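PDB 5Z9J: putative P450-like enzyme, which catalyses N-dealkylation with direct involvement of riboflavin, as a haem-dependent cytochrome P450 monooxygenase of bacterial secondary metabolism. Local coordinates for the protoporphyrin IX containing Fe site. Residues are numbered along the deposited sequence; one frame, centred on the assembly and turned at random.

The protoporphyrin IX containing Fe site. Residues 75, 83, 87, 138, 233-234, 237-238, 241-242, 245, 283-284, 287, 289, 339-341, 345, 347-349, 352-353. With HEM (protoporphyrin IX containing Fe), chain B.
With SG anti to its backbone N (chi1 172°), Cys347 directs its thiolate sulfur at the proximal haem face, SG 2.6 Å from HEM FE. The four porphyrin nitrogens complete a nearly square-pyramidal iron, and Asn237 O, 4.0 Å from HEM FE, and Asn237 CB crowd the opposite face. CG of His83 is anti to the backbone N, and CG of His345 is anti to the carbonyl carbon (chi1 -68°), bringing both rings to one propionate. His83 NE2 donates within its ring plane to HEM O2D at 2.7 Å, whereas His345 ND1 reaches HEM O1D at 2.7 Å, nearly straight (167° at H). The extended Arg87 adds a salt bridge from NH1 to HEM O2D at 3.0 Å, so two donors grip that oxygen; Leu348 CB lies over the rim of one guanidinium face. Such a cluster probably favours an ionised propionate. Arg289, bent at chi2, makes two hydrogen bonds in its guanidinium plane to the other propionate, NH1 to HEM O1A at 2.9 Å and NH2 to HEM O2A at 2.7 Å, the latter also a salt bridge. Gly238 CA and Gly349 CA sandwich pyrrole ring C. Asn237 CB and ND2 lie over ring D, the amide held by Arg233 NH1 donating to OD1. Thr241 OG1 donates to Asn237 O at 2.6 Å. The haem is thus buried between distal helices 224-238 and 240-255 and the cysteine-ligand loop leading into helix 350-367, the conserved P450 core.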
loop_
_atom_site.group_PDB
_atom_site.type_symbol
_atom_site.label_atom_id
_atom_site.label_comp_id
_atom_site.label_asym_id
_atom_site.label_seq_id
_atom_site.Cartn_x
_atom_site.Cartn_y
_atom_site.Cartn_z
ATOM N N PHE A 75 0.321 -1.002 -14.392
ATOM C CA PHE A 75 1.121 0.196 -14.595
ATOM C C PHE A 75 2.045 0.511 -13.425
ATOM O O PHE A 75 2.899 1.379 -13.539
ATOM C CB PHE A 75 0.220 1.389 -14.903
ATOM C CG PHE A 75 -0.809 1.648 -13.879
ATOM C CD1 PHE A 75 -2.058 1.038 -13.958
ATOM C CD2 PHE A 75 -0.545 2.511 -12.820
ATOM C CE1 PHE A 75 -3.030 1.287 -13.000
ATOM C CE2 PHE A 75 -1.505 2.771 -11.850
ATOM C CZ PHE A 75 -2.770 2.149 -11.940
ATOM N N HIS A 83 3.604 4.111 -19.395
ATOM C CA HIS A 83 2.982 4.307 -18.085
ATOM C C HIS A 83 1.852 5.359 -18.069
ATOM O O HIS A 83 0.759 5.122 -17.525
ATOM C CB HIS A 83 4.045 4.710 -17.063
ATOM C CG HIS A 83 3.496 5.053 -15.713
ATOM N ND1 HIS A 83 3.468 6.340 -15.212
ATOM C CD2 HIS A 83 2.977 4.263 -14.743
ATOM C CE1 HIS A 83 2.973 6.318 -13.987
ATOM N NE2 HIS A 83 2.656 5.070 -13.683
ATOM N N ARG A 87 -1.919 4.779 -16.517
ATOM C CA ARG A 87 -2.239 5.519 -15.310
ATOM C C ARG A 87 -3.317 6.559 -15.592
ATOM O O ARG A 87 -4.196 6.811 -14.749
ATOM C CB ARG A 87 -1.004 6.219 -14.725
ATOM C CG ARG A 87 -1.364 6.778 -13.350
ATOM C CD ARG A 87 -0.378 7.732 -12.738
ATOM N NE ARG A 87 -0.998 8.391 -11.582
ATOM C CZ ARG A 87 -0.672 8.182 -10.305
ATOM N NH1 ARG A 87 0.320 7.353 -9.973
ATOM N NH2 ARG A 87 -1.308 8.867 -9.360
ATOM N N ILE A 138 -13.084 -0.679 -2.037
ATOM C CA ILE A 138 -12.554 -0.933 -3.357
ATOM C C ILE A 138 -13.472 -1.912 -4.084
ATOM O O ILE A 138 -13.664 -1.794 -5.255
ATOM C CB ILE A 138 -11.142 -1.480 -3.337
ATOM C CG1 ILE A 138 -10.204 -0.451 -2.642
ATOM C CG2 ILE A 138 -10.626 -1.615 -4.742
ATOM C CD1 ILE A 138 -8.797 -0.975 -2.482
ATOM N N ARG A 233 -4.350 -4.574 -9.231
ATOM C CA ARG A 233 -3.408 -3.578 -8.692
ATOM C C ARG A 233 -4.146 -2.634 -7.726
ATOM O O ARG A 233 -3.599 -2.286 -6.693
ATOM C CB ARG A 233 -2.699 -2.777 -9.806
ATOM C CG ARG A 233 -1.685 -1.698 -9.271
ATOM C CD ARG A 233 -0.705 -2.321 -8.269
ATOM N NE ARG A 233 0.144 -3.354 -8.863
ATOM C CZ ARG A 233 0.841 -4.281 -8.195
ATOM N NH1 ARG A 233 0.785 -4.370 -6.873
ATOM N NH2 ARG A 233 1.604 -5.139 -8.856
ATOM N N LEU A 234 -5.388 -2.268 -8.032
ATOM C CA LEU A 234 -6.161 -1.440 -7.118
ATOM C C LEU A 234 -6.417 -2.187 -5.798
ATOM O O LEU A 234 -6.127 -1.660 -4.711
ATOM C CB LEU A 234 -7.481 -0.997 -7.768
ATOM C CG LEU A 234 -7.129 -0.035 -8.911
ATOM C CD1 LEU A 234 -8.291 0.344 -9.729
ATOM C CD2 LEU A 234 -6.430 1.238 -8.326
ATOM N N ASN A 237 -3.038 -2.816 -3.917
ATOM C CA ASN A 237 -2.394 -1.584 -3.417
ATOM C C ASN A 237 -3.173 -0.784 -2.406
ATOM O O ASN A 237 -2.601 0.057 -1.669
ATOM C CB ASN A 237 -1.974 -0.672 -4.578
ATOM C CG ASN A 237 -0.612 -1.090 -5.166
ATOM O OD1 ASN A 237 -0.190 -2.250 -5.040
ATOM N ND2 ASN A 237 0.085 -0.140 -5.784
ATOM N N GLY A 238 -4.480 -0.990 -2.439
ATOM C CA GLY A 238 -5.393 -0.225 -1.639
ATOM C C GLY A 238 -5.985 -0.918 -0.434
ATOM O O GLY A 238 -6.722 -0.278 0.293
ATOM N N THR A 241 -2.604 -1.789 2.865
ATOM C CA THR A 241 -1.896 -0.528 3.090
ATOM C C THR A 241 -2.774 0.397 3.934
ATOM O O THR A 241 -2.316 1.028 4.899
ATOM C CB THR A 241 -1.527 0.178 1.754
ATOM O OG1 THR A 241 -2.672 0.320 0.916
ATOM C CG2 THR A 241 -0.493 -0.650 1.034
ATOM N N THR A 242 -4.048 0.474 3.534
ATOM C CA THR A 242 -5.022 1.315 4.161
ATOM C C THR A 242 -5.434 0.762 5.518
ATOM O O THR A 242 -5.611 1.540 6.480
ATOM C CB THR A 242 -6.264 1.498 3.304
ATOM O OG1 THR A 242 -5.910 2.000 2.007
ATOM C CG2 THR A 242 -7.196 2.511 3.947
ATOM N N LEU A 245 -2.614 1.839 7.840
ATOM C CA LEU A 245 -2.650 3.229 8.174
ATOM C C LEU A 245 -3.691 3.451 9.280
ATOM O O LEU A 245 -3.476 4.190 10.227
ATOM C CB LEU A 245 -3.002 4.062 6.961
ATOM C CG LEU A 245 -3.159 5.546 7.285
ATOM C CD1 LEU A 245 -1.856 6.144 7.983
ATOM C CD2 LEU A 245 -3.534 6.338 6.081
ATOM N N PRO A 283 3.111 2.194 5.900
ATOM C CA PRO A 283 2.540 0.917 5.425
ATOM C C PRO A 283 3.290 0.281 4.265
ATOM O O PRO A 283 3.500 -0.947 4.208
ATOM C CB PRO A 283 1.100 1.307 5.012
ATOM C CG PRO A 283 0.753 2.424 5.864
ATOM C CD PRO A 283 2.060 3.219 6.066
ATOM N N ILE A 284 3.682 1.110 3.310
ATOM C CA ILE A 284 4.665 0.681 2.314
ATOM C C ILE A 284 5.984 1.365 2.738
ATOM O O ILE A 284 6.135 2.594 2.703
ATOM C CB ILE A 284 4.278 1.064 0.889
ATOM C CG1 ILE A 284 2.963 0.371 0.474
ATOM C CG2 ILE A 284 5.339 0.667 -0.094
ATOM C CD1 ILE A 284 3.042 -1.157 0.379
ATOM N N VAL A 287 10.216 0.350 -1.685
ATOM C CA VAL A 287 9.804 -0.024 -3.029
ATOM C C VAL A 287 11.019 -0.388 -3.870
ATOM O O VAL A 287 12.142 0.148 -3.649
ATOM C CB VAL A 287 9.001 1.103 -3.749
ATOM C CG1 VAL A 287 7.733 1.467 -2.946
ATOM C CG2 VAL A 287 9.827 2.324 -3.954
ATOM N N ARG A 289 13.266 -0.984 -7.386
ATOM C CA ARG A 289 13.625 -0.299 -8.609
ATOM C C ARG A 289 14.740 -1.088 -9.255
ATOM O O ARG A 289 15.487 -1.783 -8.563
ATOM C CB ARG A 289 14.044 1.140 -8.301
ATOM C CG ARG A 289 12.915 2.063 -7.842
ATOM C CD ARG A 289 11.879 2.247 -8.925
ATOM N NE ARG A 289 10.868 3.284 -8.705
ATOM C CZ ARG A 289 9.718 3.102 -8.055
ATOM N NH1 ARG A 289 9.451 1.948 -7.484
ATOM N NH2 ARG A 289 8.849 4.089 -7.953
ATOM N N GLY A 339 5.766 8.183 2.108
ATOM C CA GLY A 339 4.820 7.112 2.350
ATOM C C GLY A 339 3.918 6.769 1.187
ATOM O O GLY A 339 3.401 5.648 1.115
ATOM N N LEU A 340 3.705 7.758 0.322
ATOM C CA LEU A 340 2.821 7.646 -0.801
ATOM C C LEU A 340 3.626 7.689 -2.088
ATOM O O LEU A 340 3.075 7.803 -3.195
ATOM C CB LEU A 340 1.784 8.785 -0.760
ATOM C CG LEU A 340 0.634 8.546 0.246
ATOM C CD1 LEU A 340 -0.241 9.800 0.430
ATOM C CD2 LEU A 340 -0.214 7.336 -0.031
ATOM N N GLY A 341 4.943 7.618 -1.929
ATOM C CA GLY A 341 5.815 7.674 -3.067
ATOM C C GLY A 341 6.126 9.093 -3.473
ATOM O O GLY A 341 5.978 10.021 -2.704
ATOM N N HIS A 345 4.828 7.513 -10.222
ATOM C CA HIS A 345 4.155 6.388 -9.588
ATOM C C HIS A 345 3.522 6.770 -8.242
ATOM O O HIS A 345 3.056 5.901 -7.515
ATOM C CB HIS A 345 5.119 5.211 -9.416
ATOM C CG HIS A 345 5.536 4.581 -10.717
ATOM N ND1 HIS A 345 4.730 3.701 -11.415
ATOM C CD2 HIS A 345 6.671 4.715 -11.451
ATOM C CE1 HIS A 345 5.348 3.324 -12.523
ATOM N NE2 HIS A 345 6.524 3.923 -12.571
ATOM N N CYS A 347 1.102 7.591 -5.360
ATOM C CA CYS A 347 -0.116 6.814 -5.077
ATOM C C CYS A 347 -1.386 7.348 -5.712
ATOM O O CYS A 347 -1.891 8.398 -5.363
ATOM C CB CYS A 347 -0.330 6.677 -3.564
ATOM S SG CYS A 347 -1.912 5.927 -3.181
ATOM N N LEU A 348 -1.936 6.567 -6.626
ATOM C CA LEU A 348 -3.168 6.911 -7.325
ATOM C C LEU A 348 -4.368 6.953 -6.398
ATOM O O LEU A 348 -5.329 7.675 -6.608
ATOM C CB LEU A 348 -3.434 5.859 -8.429
ATOM C CG LEU A 348 -4.764 5.960 -9.186
ATOM C CD1 LEU A 348 -4.516 5.397 -10.561
ATOM C CD2 LEU A 348 -5.934 5.192 -8.495
ATOM N N GLY A 349 -4.360 6.109 -5.391
ATOM C CA GLY A 349 -5.516 6.056 -4.504
ATOM C C GLY A 349 -5.353 6.959 -3.290
ATOM O O GLY A 349 -6.100 6.847 -2.362
ATOM N N LEU A 352 -8.682 8.648 -1.948
ATOM C CA LEU A 352 -9.531 7.658 -1.296
ATOM C C LEU A 352 -8.957 7.153 0.029
ATOM O O LEU A 352 -9.705 6.913 0.982
ATOM C CB LEU A 352 -9.777 6.458 -2.228
ATOM C CG LEU A 352 -10.460 5.249 -1.571
ATOM C CD1 LEU A 352 -11.768 5.692 -0.901
ATOM C CD2 LEU A 352 -10.843 4.178 -2.632
ATOM N N ALA A 353 -7.641 6.922 0.064
ATOM C CA ALA A 353 -7.012 6.369 1.271
ATOM C C ALA A 353 -7.092 7.355 2.428
ATOM O O ALA A 353 -7.350 6.960 3.559
ATOM C CB ALA A 353 -5.568 5.954 0.992
HETATM C CHA HEM B . 1.127 3.764 -5.646
HETATM C CHB HEM B . 1.334 3.712 -0.854
HETATM C CHC HEM B . -3.489 3.364 -0.753
HETATM C CHD HEM B . -3.599 2.448 -5.442
HETATM C C1A HEM B . 1.665 3.819 -4.380
HETATM C C2A HEM B . 3.067 3.998 -3.996
HETATM C C3A HEM B . 3.122 4.003 -2.662
HETATM C C4A HEM B . 1.754 3.809 -2.158
HETATM C CMA HEM B . 4.391 4.152 -1.811
HETATM C CAA HEM B . 4.270 4.168 -4.948
HETATM C CBA HEM B . 4.717 2.821 -5.529
HETATM C CGA HEM B . 6.077 2.922 -6.233
HETATM O O1A HEM B . 6.665 1.884 -6.627
HETATM O O2A HEM B . 6.602 4.028 -6.452
HETATM C C1B HEM B . 0.039 3.681 -0.416
HETATM C C2B HEM B . -0.365 3.871 0.951
HETATM C C3B HEM B . -1.700 3.777 0.979
HETATM C C4B HEM B . -2.161 3.501 -0.372
HETATM C CMB HEM B . 0.642 4.137 2.084
HETATM C CAB HEM B . -2.672 3.891 2.159
HETATM C CBB HEM B . -2.294 4.180 3.404
HETATM C C1C HEM B . -3.975 3.110 -2.021
HETATM C C2C HEM B . -5.398 2.944 -2.410
HETATM C C3C HEM B . -5.401 2.696 -3.712
HETATM C C4C HEM B . -4.030 2.673 -4.154
HETATM C CMC HEM B . -6.579 3.094 -1.433
HETATM C CAC HEM B . -6.542 2.411 -4.718
HETATM C CBC HEM B . -7.831 2.431 -4.411
HETATM C C1D HEM B . -2.345 2.677 -5.906
HETATM C C2D HEM B . -1.943 2.466 -7.265
HETATM C C3D HEM B . -0.488 2.898 -7.322
HETATM C C4D HEM B . -0.134 3.317 -5.997
HETATM C CMD HEM B . -2.795 1.918 -8.436
HETATM C CAD HEM B . 0.424 2.812 -8.551
HETATM C CBD HEM B . 0.412 4.113 -9.324
HETATM C CGD HEM B . 1.485 4.034 -10.396
HETATM O O1D HEM B . 2.352 3.130 -10.356
HETATM O O2D HEM B . 1.491 4.913 -11.296
HETATM N NA HEM B . 0.930 3.717 -3.231
HETATM N NB HEM B . -1.083 3.437 -1.201
HETATM N NC HEM B . -3.220 2.912 -3.116
HETATM N ND HEM B . -1.265 3.212 -5.178
HETATM FE FE HEM B . -1.198 3.449 -3.242
#